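Local coordinates for putative exported protein (Bordetella pertussis, PDB 2DVZ) that binds glutamate and probably serves as a periplasmic solute receptor of the tripartite tricarboxylate transporter type, at residues Q107-A116 with G280-F291; Q239-A247 with F291-Y299. One frame throughout, in Å; residues are numbered along the deposited sequence.

Contact 1 of 2, residues Q107-A116 with G280-F291; sequences QPVTNFANTA and GSAPSGNTPEEF
G280 starts the pairing: its carbonyl O accepts a hydrogen bond from the backbone N of A116 at 3.1 Å. It ends the preceding helix in a Schellman motif with positive phi, and the chain passes straight into a short edge strand. S281 to P283 run antiparallel to the end of strand 107-115. S281 and T115 form a non-hydrogen-bonded pair whose hydroxyls still meet, S281 OG to T115 OG1 at 3.1 Å; S281 OG is also hydrogen-bonded to Q279 NE2. A282 and N114 form the hydrogen-bonded pair, N to O in both directions.

Past P283 the strand ends, but the backbone keeps its grip. S284 N donates to F112 O at 2.8 Å, and G285 N to N111 O at 2.6 Å. A water joins S284 OG to N114 ND2.

N286 is held twice. Its carbonyl O takes the hydroxyl of T110, T110 OG1 to N286 O 2.6 Å, with OG1 turned anti to the T110 backbone N (chi1 -160°). Its side-chain OD1 accepts a hydrogen bond from N111 N at 3.0 Å, while N286 ND2 is hydrogen-bonded to E294 OE1. T287 caps the next helix and forms a capping box with E290.

P288 CB and CG pack against the carbonyl oxygens of P108 and V109, with P288 CG 3.3 Å from V109 O. F291, one turn on, lies with one ring face against the backbone N of N111. F291 CD1 reaches N111 CB at 3.5 Å, and P108 CB packs obliquely near CD2.

On its other side, strand 106-121 pairs with strand 241-248. It makes two classic beta bulges there, V109 and T110 facing L245, F112 and A113 facing Y243. R260 NH2 of helix 253-267 is hydrogen-bonded to G285 O, V256 touches P288, and I36 of helix 32-48 packs on S281 and T115.

Contact 2 of 2, residues Q239-A247 with F291-Y299; sequences QPVWYGLLA and FAKEIKEQY. With GLU (glutamic acid), chain G.
This is buried helix-on-sheet packing: helix 291-299 lies against strand 241-247, about 10.6 Å from it axis to axis, with W242 as the main side chain between them. No direct hydrogen bond crosses. F291 points a ring edge at a face of the W242 six-membered ring in a T-shaped pair, centroids 5.1 Å apart and planes at 78°. The far rim of the indole reaches I295 and Q298: W242 CH2 meets I295 CG1 at 3.7 Å, and W242 CZ2 meets Q298 CG at 3.5 Å. I295 CD1 sits over the centre of one F291 face. G244 CA comes within 3.7 Å of F291 CZ, so the ring packs directly on the strand backbone.

Water does the polar work. One accepts a hydrogen bond from W242 NE1 in the indole plane at 2.9 Å and another from Q298 NE2. A second water joins P240 O, Q239 OE1 and Q298 NE2.

Y243 leaves the strand on the side away from the helix, and its OH makes a weak hydrogen bond to the bound glutamate, 2.6 Å from Y243 OH to ligand O. M87 of helix 84-93 touches W242 and L246, while strands 106-121 and 78-82 flank strand 241-248.

Overall arrangement
From the N terminus, the chain first lays down 107-116, part of strand 106-121. It returns at 239-247 as the antiparallel neighbour in the same sheet. Segment 280-291 then closes contact 1 across 163 intervening residues, pairing along the other edge of 107-116. Helix 288-307 continues directly into contact 2, which closes a shorter loop of 43 residues. The two closures cross, because their segments alternate, and F291 belongs to both. Probable backbone hydrogen bonds, such as Q107 N to A247 O, join the two first segments. Together the contacts tie the C-terminal helix to two central strands, one of which carries Y243 into the glutamate pocket.

Contact 1 of 2, residues Q107-A116 with G280-F291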
loop_
_atom_site.group_PDB
_atom_site.type_symbol
_atom_site.label_atom_id
_atom_site.label_comp_id
_atom_site.label_asym_id
_atom_site.label_seq_id
_atom_site.Cartn_x
_atom_site.Cartn_y
_atom_site.Cartn_z
ATOM N N GLN A 107 5.228 9.850 -15.053
ATOM C CA GLN A 107 4.844 11.196 -14.669
ATOM C C GLN A 107 3.867 11.072 -13.475
ATOM O O GLN A 107 2.759 10.538 -13.619
ATOM C CB GLN A 107 4.220 11.980 -15.872
ATOM C CG GLN A 107 3.521 13.309 -15.513
ATOM C CD GLN A 107 4.477 14.307 -14.897
ATOM O OE1 GLN A 107 5.454 14.633 -15.495
ATOM N NE2 GLN A 107 4.220 14.744 -13.677
ATOM N N PRO A 108 4.273 11.580 -12.289
ATOM C CA PRO A 108 3.307 11.657 -11.169
ATOM C C PRO A 108 2.162 12.645 -11.385
ATOM O O PRO A 108 2.362 13.719 -11.937
ATOM C CB PRO A 108 4.153 12.122 -9.990
ATOM C CG PRO A 108 5.563 11.796 -10.391
ATOM C CD PRO A 108 5.595 12.057 -11.890
ATOM N N VAL A 109 0.959 12.265 -10.943
ATOM C CA VAL A 109 -0.173 13.146 -11.031
ATOM C C VAL A 109 -0.476 13.729 -9.635
ATOM O O VAL A 109 -0.492 14.955 -9.457
ATOM C CB VAL A 109 -1.389 12.408 -11.627
ATOM C CG1 VAL A 109 -2.613 13.298 -11.591
ATOM C CG2 VAL A 109 -1.059 11.937 -13.086
ATOM N N THR A 110 -0.704 12.835 -8.668
ATOM C CA THR A 110 -1.092 13.198 -7.304
ATOM C C THR A 110 -1.124 11.985 -6.367
ATOM O O THR A 110 -1.438 10.845 -6.769
ATOM C CB THR A 110 -2.462 13.937 -7.256
ATOM O OG1 THR A 110 -2.577 14.668 -6.027
ATOM C CG2 THR A 110 -3.625 12.961 -7.413
ATOM N N ASN A 111 -0.768 12.255 -5.118
ATOM C CA ASN A 111 -0.997 11.345 -4.021
ATOM C C ASN A 111 -2.455 11.470 -3.600
ATOM O O ASN A 111 -2.892 12.527 -3.151
ATOM C CB ASN A 111 -0.021 11.686 -2.892
ATOM C CG ASN A 111 -0.164 10.802 -1.667
ATOM O OD1 ASN A 111 -1.092 9.998 -1.538
ATOM N ND2 ASN A 111 0.780 10.943 -0.759
ATOM N N PHE A 112 -3.214 10.386 -3.785
ATOM C CA PHE A 112 -4.586 10.287 -3.289
ATOM C C PHE A 112 -4.646 10.336 -1.770
ATOM O O PHE A 112 -5.379 11.142 -1.167
ATOM C CB PHE A 112 -5.220 8.964 -3.683
ATOM C CG PHE A 112 -5.563 8.833 -5.152
ATOM C CD1 PHE A 112 -5.569 9.953 -6.009
ATOM C CD2 PHE A 112 -5.928 7.576 -5.668
ATOM C CE1 PHE A 112 -5.922 9.828 -7.375
ATOM C CE2 PHE A 112 -6.314 7.442 -7.046
ATOM C CZ PHE A 112 -6.297 8.556 -7.890
ATOM N N ALA A 113 -3.903 9.446 -1.124
ATOM C CA ALA A 113 -4.050 9.322 0.335
ATOM C C ALA A 113 -2.813 8.772 0.977
ATOM O O ALA A 113 -2.092 7.907 0.427
ATOM C CB ALA A 113 -5.245 8.455 0.690
ATOM N N ASN A 114 -2.579 9.272 2.175
ATOM C CA ASN A 114 -1.664 8.638 3.065
ATOM C C ASN A 114 -2.381 7.543 3.851
ATOM O O ASN A 114 -3.511 7.722 4.262
ATOM C CB ASN A 114 -1.033 9.697 3.941
ATOM C CG ASN A 114 -0.106 10.586 3.161
ATOM O OD1 ASN A 114 0.959 10.155 2.704
ATOM N ND2 ASN A 114 -0.475 11.841 3.028
ATOM N N THR A 115 -1.717 6.408 4.058
ATOM C CA THR A 115 -2.363 5.188 4.546
ATOM C C THR A 115 -1.562 4.464 5.627
ATOM O O THR A 115 -0.322 4.314 5.521
ATOM C CB THR A 115 -2.663 4.252 3.381
ATOM O OG1 THR A 115 -3.461 4.952 2.430
ATOM C CG2 THR A 115 -3.424 3.058 3.808
ATOM N N ALA A 116 -2.284 4.024 6.668
ATOM C CA ALA A 116 -1.678 3.300 7.790
ATOM C C ALA A 116 -1.408 1.873 7.391
ATOM O O ALA A 116 -2.186 1.269 6.644
ATOM C CB ALA A 116 -2.608 3.320 9.032
ATOM N N GLY A 280 -8.702 3.972 7.441
ATOM C CA GLY A 280 -7.379 4.155 8.006
ATOM C C GLY A 280 -6.437 4.932 7.106
ATOM O O GLY A 280 -5.249 4.675 7.138
ATOM N N SER A 281 -6.995 5.832 6.278
ATOM C CA SER A 281 -6.261 6.735 5.404
ATOM C C SER A 281 -6.626 8.211 5.659
ATOM O O SER A 281 -7.537 8.545 6.411
ATOM C CB SER A 281 -6.546 6.444 3.920
ATOM O OG SER A 281 -6.355 5.106 3.573
ATOM N N ALA A 282 -5.906 9.088 4.988
ATOM C CA ALA A 282 -6.157 10.494 5.049
ATOM C C ALA A 282 -5.872 11.071 3.674
ATOM O O ALA A 282 -4.819 10.782 3.091
ATOM C CB ALA A 282 -5.230 11.140 6.087
ATOM N N PRO A 283 -6.791 11.927 3.165
ATOM C CA PRO A 283 -6.596 12.489 1.800
ATOM C C PRO A 283 -5.319 13.321 1.680
ATOM O O PRO A 283 -4.933 13.995 2.628
ATOM C CB PRO A 283 -7.836 13.380 1.576
ATOM C CG PRO A 283 -8.524 13.532 2.997
ATOM C CD PRO A 283 -8.047 12.384 3.839
ATOM N N SER A 284 -4.672 13.268 0.520
ATOM C CA SER A 284 -3.558 14.163 0.202
ATOM C C SER A 284 -3.976 15.167 -0.928
ATOM O O SER A 284 -4.331 16.309 -0.643
ATOM C CB SER A 284 -2.330 13.332 -0.166
ATOM O OG SER A 284 -1.190 14.138 -0.356
ATOM N N GLY A 285 -3.985 14.726 -2.192
ATOM C CA GLY A 285 -4.342 15.600 -3.297
ATOM C C GLY A 285 -3.304 16.700 -3.440
ATOM O O GLY A 285 -3.643 17.843 -3.757
ATOM N N ASN A 286 -2.040 16.331 -3.193
ATOM C CA ASN A 286 -0.888 17.221 -3.330
ATOM C C ASN A 286 -0.498 17.375 -4.812
ATOM O O ASN A 286 -1.138 16.811 -5.694
ATOM C CB ASN A 286 0.277 16.712 -2.481
ATOM C CG ASN A 286 0.800 15.346 -2.943
ATOM O OD1 ASN A 286 0.268 14.770 -3.877
ATOM N ND2 ASN A 286 1.869 14.839 -2.298
ATOM N N THR A 287 0.560 18.128 -5.088
ATOM C CA THR A 287 0.927 18.436 -6.464
ATOM C C THR A 287 1.767 17.304 -7.020
ATOM O O THR A 287 2.328 16.522 -6.230
ATOM C CB THR A 287 1.708 19.755 -6.568
ATOM O OG1 THR A 287 2.941 19.635 -5.839
ATOM C CG2 THR A 287 0.898 20.897 -6.010
ATOM N N PRO A 288 1.865 17.211 -8.378
ATOM C CA PRO A 288 2.783 16.253 -9.005
ATOM C C PRO A 288 4.171 16.264 -8.356
ATOM O O PRO A 288 4.690 15.201 -8.057
ATOM C CB PRO A 288 2.834 16.729 -10.462
ATOM C CG PRO A 288 1.499 17.336 -10.680
ATOM C CD PRO A 288 1.101 17.972 -9.391
ATOM N N GLU A 289 4.740 17.451 -8.129
ATOM C CA GLU A 289 6.076 17.606 -7.559
ATOM C C GLU A 289 6.165 17.153 -6.100
ATOM O O GLU A 289 7.205 16.613 -5.646
ATOM C CB GLU A 289 6.570 19.069 -7.637
ATOM C CG GLU A 289 6.591 19.666 -9.007
ATOM C CD GLU A 289 5.262 20.309 -9.400
ATOM O OE1 GLU A 289 4.201 19.931 -8.847
ATOM O OE2 GLU A 289 5.280 21.217 -10.261
ATOM N N GLU A 290 5.105 17.409 -5.353
ATOM C CA GLU A 290 5.087 17.008 -3.946
ATOM C C GLU A 290 5.058 15.485 -3.868
ATOM O O GLU A 290 5.790 14.881 -3.055
ATOM C CB GLU A 290 3.914 17.678 -3.210
ATOM C CG GLU A 290 4.172 19.172 -2.866
ATOM C CD GLU A 290 2.890 19.917 -2.471
ATOM O OE1 GLU A 290 2.972 20.979 -1.811
ATOM O OE2 GLU A 290 1.778 19.439 -2.801
ATOM N N PHE A 291 4.260 14.868 -4.747
ATOM C CA PHE A 291 4.209 13.410 -4.855
ATOM C C PHE A 291 5.563 12.817 -5.295
ATOM O O PHE A 291 6.045 11.844 -4.696
ATOM C CB PHE A 291 3.056 12.983 -5.778
ATOM C CG PHE A 291 2.733 11.496 -5.730
ATOM C CD1 PHE A 291 2.911 10.744 -4.536
ATOM C CD2 PHE A 291 2.188 10.857 -6.861
ATOM C CE1 PHE A 291 2.600 9.392 -4.483
ATOM C CE2 PHE A 291 1.861 9.496 -6.824
ATOM C CZ PHE A 291 2.073 8.752 -5.614
HETATM O O HOH W 1 0.737 13.801 1.182
#

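Contact 2 of 2, residues Q239-A247 with F291-Y299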
loop_
_atom_site.group_PDB
_atom_site.type_symbol
_atom_site.label_atom_id
_atom_site.label_comp_id
_atom_site.label_asym_id
_atom_site.label_seq_id
_atom_site.Cartn_x
_atom_site.Cartn_y
_atom_site.Cartn_z
ATOM N N GLN A 239 6.075 3.663 10.068
ATOM C CA GLN A 239 6.077 4.247 8.712
ATOM C C GLN A 239 4.802 3.917 7.915
ATOM O O GLN A 239 4.545 2.771 7.568
ATOM C CB GLN A 239 7.310 3.790 7.929
ATOM C CG GLN A 239 8.619 4.218 8.561
ATOM C CD GLN A 239 8.958 5.728 8.360
ATOM O OE1 GLN A 239 8.179 6.508 7.745
ATOM N NE2 GLN A 239 10.126 6.141 8.913
ATOM N N PRO A 240 3.975 4.921 7.645
ATOM C CA PRO A 240 2.853 4.635 6.754
ATOM C C PRO A 240 3.254 4.563 5.279
ATOM O O PRO A 240 4.423 4.785 4.909
ATOM C CB PRO A 240 1.915 5.805 6.993
ATOM C CG PRO A 240 2.769 6.899 7.594
ATOM C CD PRO A 240 3.984 6.299 8.165
ATOM N N VAL A 241 2.264 4.251 4.456
ATOM C CA VAL A 241 2.405 4.230 3.001
ATOM C C VAL A 241 1.456 5.288 2.376
ATOM O O VAL A 241 0.977 6.213 3.078
ATOM C CB VAL A 241 2.184 2.786 2.437
ATOM C CG1 VAL A 241 3.204 1.843 3.015
ATOM C CG2 VAL A 241 0.739 2.269 2.649
ATOM N N TRP A 242 1.207 5.162 1.075
ATOM C CA TRP A 242 0.342 6.071 0.333
ATOM C C TRP A 242 -0.047 5.428 -0.990
ATOM O O TRP A 242 0.564 4.430 -1.413
ATOM C CB TRP A 242 0.944 7.491 0.106
ATOM C CG TRP A 242 2.451 7.597 -0.265
ATOM C CD1 TRP A 242 3.387 8.275 0.435
ATOM C CD2 TRP A 242 3.137 7.028 -1.410
ATOM N NE1 TRP A 242 4.607 8.182 -0.182
ATOM C CE2 TRP A 242 4.485 7.441 -1.329
ATOM C CE3 TRP A 242 2.735 6.227 -2.501
ATOM C CZ2 TRP A 242 5.481 7.036 -2.269
ATOM C CZ3 TRP A 242 3.735 5.806 -3.455
ATOM C CH2 TRP A 242 5.090 6.230 -3.319
ATOM N N TYR A 243 -1.094 5.987 -1.591
ATOM C CA TYR A 243 -1.611 5.584 -2.891
ATOM C C TYR A 243 -1.809 6.812 -3.770
ATOM O O TYR A 243 -2.371 7.793 -3.330
ATOM C CB TYR A 243 -2.938 4.800 -2.724
ATOM C CG TYR A 243 -2.663 3.555 -1.928
ATOM C CD1 TYR A 243 -2.244 2.375 -2.576
ATOM C CD2 TYR A 243 -2.730 3.571 -0.518
ATOM C CE1 TYR A 243 -1.922 1.232 -1.842
ATOM C CE2 TYR A 243 -2.440 2.421 0.226
ATOM C CZ TYR A 243 -2.019 1.265 -0.433
ATOM O OH TYR A 243 -1.705 0.140 0.299
ATOM N N GLY A 244 -1.355 6.749 -5.014
ATOM C CA GLY A 244 -1.495 7.888 -5.903
ATOM C C GLY A 244 -1.651 7.520 -7.364
ATOM O O GLY A 244 -1.728 6.342 -7.723
ATOM N N LEU A 245 -1.677 8.548 -8.212
ATOM C CA LEU A 245 -1.996 8.371 -9.599
ATOM C C LEU A 245 -0.763 8.694 -10.446
ATOM O O LEU A 245 -0.088 9.675 -10.214
ATOM C CB LEU A 245 -3.218 9.220 -9.979
ATOM C CG LEU A 245 -3.858 8.941 -11.350
ATOM C CD1 LEU A 245 -4.431 7.492 -11.553
ATOM C CD2 LEU A 245 -4.927 9.948 -11.581
ATOM N N LEU A 246 -0.493 7.831 -11.419
ATOM C CA LEU A 246 0.684 7.928 -12.286
ATOM C C LEU A 246 0.226 7.901 -13.715
ATOM O O LEU A 246 -0.733 7.193 -14.075
ATOM C CB LEU A 246 1.601 6.714 -12.070
ATOM C CG LEU A 246 2.214 6.536 -10.666
ATOM C CD1 LEU A 246 2.964 5.187 -10.567
ATOM C CD2 LEU A 246 3.112 7.766 -10.195
ATOM N N ALA A 247 0.915 8.675 -14.530
ATOM C CA ALA A 247 0.836 8.546 -15.985
ATOM C C ALA A 247 2.236 8.176 -16.538
ATOM O O ALA A 247 3.280 8.398 -15.863
ATOM C CB ALA A 247 0.321 9.852 -16.610
ATOM N N PHE A 291 4.260 14.868 -4.747
ATOM C CA PHE A 291 4.209 13.410 -4.855
ATOM C C PHE A 291 5.563 12.817 -5.295
ATOM O O PHE A 291 6.045 11.844 -4.696
ATOM C CB PHE A 291 3.056 12.983 -5.778
ATOM C CG PHE A 291 2.733 11.496 -5.730
ATOM C CD1 PHE A 291 2.911 10.744 -4.536
ATOM C CD2 PHE A 291 2.188 10.857 -6.861
ATOM C CE1 PHE A 291 2.600 9.392 -4.483
ATOM C CE2 PHE A 291 1.861 9.496 -6.824
ATOM C CZ PHE A 291 2.073 8.752 -5.614
ATOM N N ALA A 292 6.194 13.423 -6.307
ATOM C CA ALA A 292 7.517 12.953 -6.790
ATOM C C ALA A 292 8.538 12.962 -5.658
ATOM O O ALA A 292 9.422 12.098 -5.584
ATOM C CB ALA A 292 8.016 13.807 -7.978
ATOM N N LYS A 293 8.411 13.955 -4.780
ATOM C CA LYS A 293 9.297 14.088 -3.623
ATOM C C LYS A 293 9.040 12.946 -2.594
ATOM O O LYS A 293 9.973 12.367 -2.050
ATOM C CB LYS A 293 9.173 15.484 -3.005
ATOM C CG LYS A 293 9.982 15.606 -1.706
ATOM C CD LYS A 293 10.011 16.993 -1.078
ATOM C CE LYS A 293 10.951 16.969 0.151
ATOM N NZ LYS A 293 10.914 18.274 0.935
ATOM N N GLU A 294 7.778 12.618 -2.370
ATOM C CA GLU A 294 7.367 11.472 -1.567
ATOM C C GLU A 294 7.869 10.169 -2.155
ATOM O O GLU A 294 8.420 9.340 -1.427
ATOM C CB GLU A 294 5.832 11.441 -1.418
ATOM C CG GLU A 294 5.326 12.627 -0.562
ATOM C CD GLU A 294 3.840 12.822 -0.581
ATOM O OE1 GLU A 294 3.144 12.479 -1.570
ATOM O OE2 GLU A 294 3.363 13.356 0.433
ATOM N N ILE A 295 7.728 10.025 -3.478
ATOM C CA ILE A 295 8.190 8.843 -4.181
ATOM C C ILE A 295 9.662 8.617 -3.977
ATOM O O ILE A 295 10.070 7.482 -3.671
ATOM C CB ILE A 295 7.836 8.866 -5.716
ATOM C CG1 ILE A 295 6.329 8.632 -5.901
ATOM C CG2 ILE A 295 8.691 7.825 -6.483
ATOM C CD1 ILE A 295 5.776 9.095 -7.217
ATOM N N LYS A 296 10.450 9.685 -4.161
ATOM C CA LYS A 296 11.912 9.690 -3.974
ATOM C C LYS A 296 12.299 9.387 -2.522
ATOM O O LYS A 296 13.214 8.589 -2.256
ATOM C CB LYS A 296 12.462 11.052 -4.386
ATOM C CG LYS A 296 13.958 11.232 -4.247
ATOM C CD LYS A 296 14.710 10.367 -5.287
ATOM C CE LYS A 296 16.251 10.466 -5.163
ATOM N NZ LYS A 296 16.655 11.719 -4.431
ATOM N N GLU A 297 11.597 10.006 -1.578
ATOM C CA GLU A 297 11.771 9.656 -0.160
ATOM C C GLU A 297 11.607 8.173 0.083
ATOM O O GLU A 297 12.482 7.565 0.667
ATOM C CB GLU A 297 10.825 10.435 0.731
ATOM C CG GLU A 297 11.293 11.842 0.925
ATOM C CD GLU A 297 10.206 12.771 1.463
ATOM O OE1 GLU A 297 8.999 12.378 1.532
ATOM O OE2 GLU A 297 10.595 13.914 1.818
ATOM N N GLN A 298 10.512 7.580 -0.375
ATOM C CA GLN A 298 10.311 6.168 -0.111
ATOM C C GLN A 298 11.374 5.326 -0.821
ATOM O O GLN A 298 11.896 4.406 -0.249
ATOM C CB GLN A 298 8.895 5.706 -0.489
ATOM C CG GLN A 298 7.767 6.321 0.347
ATOM C CD GLN A 298 7.781 5.933 1.833
ATOM O OE1 GLN A 298 8.245 4.864 2.223
ATOM N NE2 GLN A 298 7.224 6.787 2.647
ATOM N N TYR A 299 11.651 5.641 -2.081
ATOM C CA TYR A 299 12.677 4.973 -2.857
ATOM C C TYR A 299 14.005 4.963 -2.131
ATOM O O TYR A 299 14.628 3.919 -1.993
ATOM C CB TYR A 299 12.831 5.679 -4.199
ATOM C CG TYR A 299 13.838 5.059 -5.136
ATOM C CD1 TYR A 299 13.433 4.174 -6.130
ATOM C CD2 TYR A 299 15.197 5.379 -5.040
ATOM C CE1 TYR A 299 14.358 3.595 -7.016
ATOM C CE2 TYR A 299 16.146 4.804 -5.922
ATOM C CZ TYR A 299 15.705 3.923 -6.906
ATOM O OH TYR A 299 16.613 3.366 -7.765
HETATM N N GLU G . 1.384 -3.952 -0.608
HETATM C CA GLU G . 0.764 -2.959 -1.506
HETATM C C GLU G . 1.261 -1.550 -1.228
HETATM O O GLU G . 0.544 -0.625 -0.832
HETATM C CB GLU G . -0.757 -3.083 -1.485
HETATM C CG GLU G . -1.221 -4.549 -1.558
HETATM C CD GLU G . -2.550 -4.740 -2.226
HETATM O OE1 GLU G . -3.114 -3.715 -2.665
HETATM O OE2 GLU G . -3.033 -5.922 -2.346
HETATM O OXT GLU G . 2.453 -1.295 -1.467
HETATM O O HOH W 2 6.365 6.595 5.351
HETATM O O HOH W 3 6.391 2.828 3.797
HETATM O O HOH W 4 6.622 9.515 1.473
#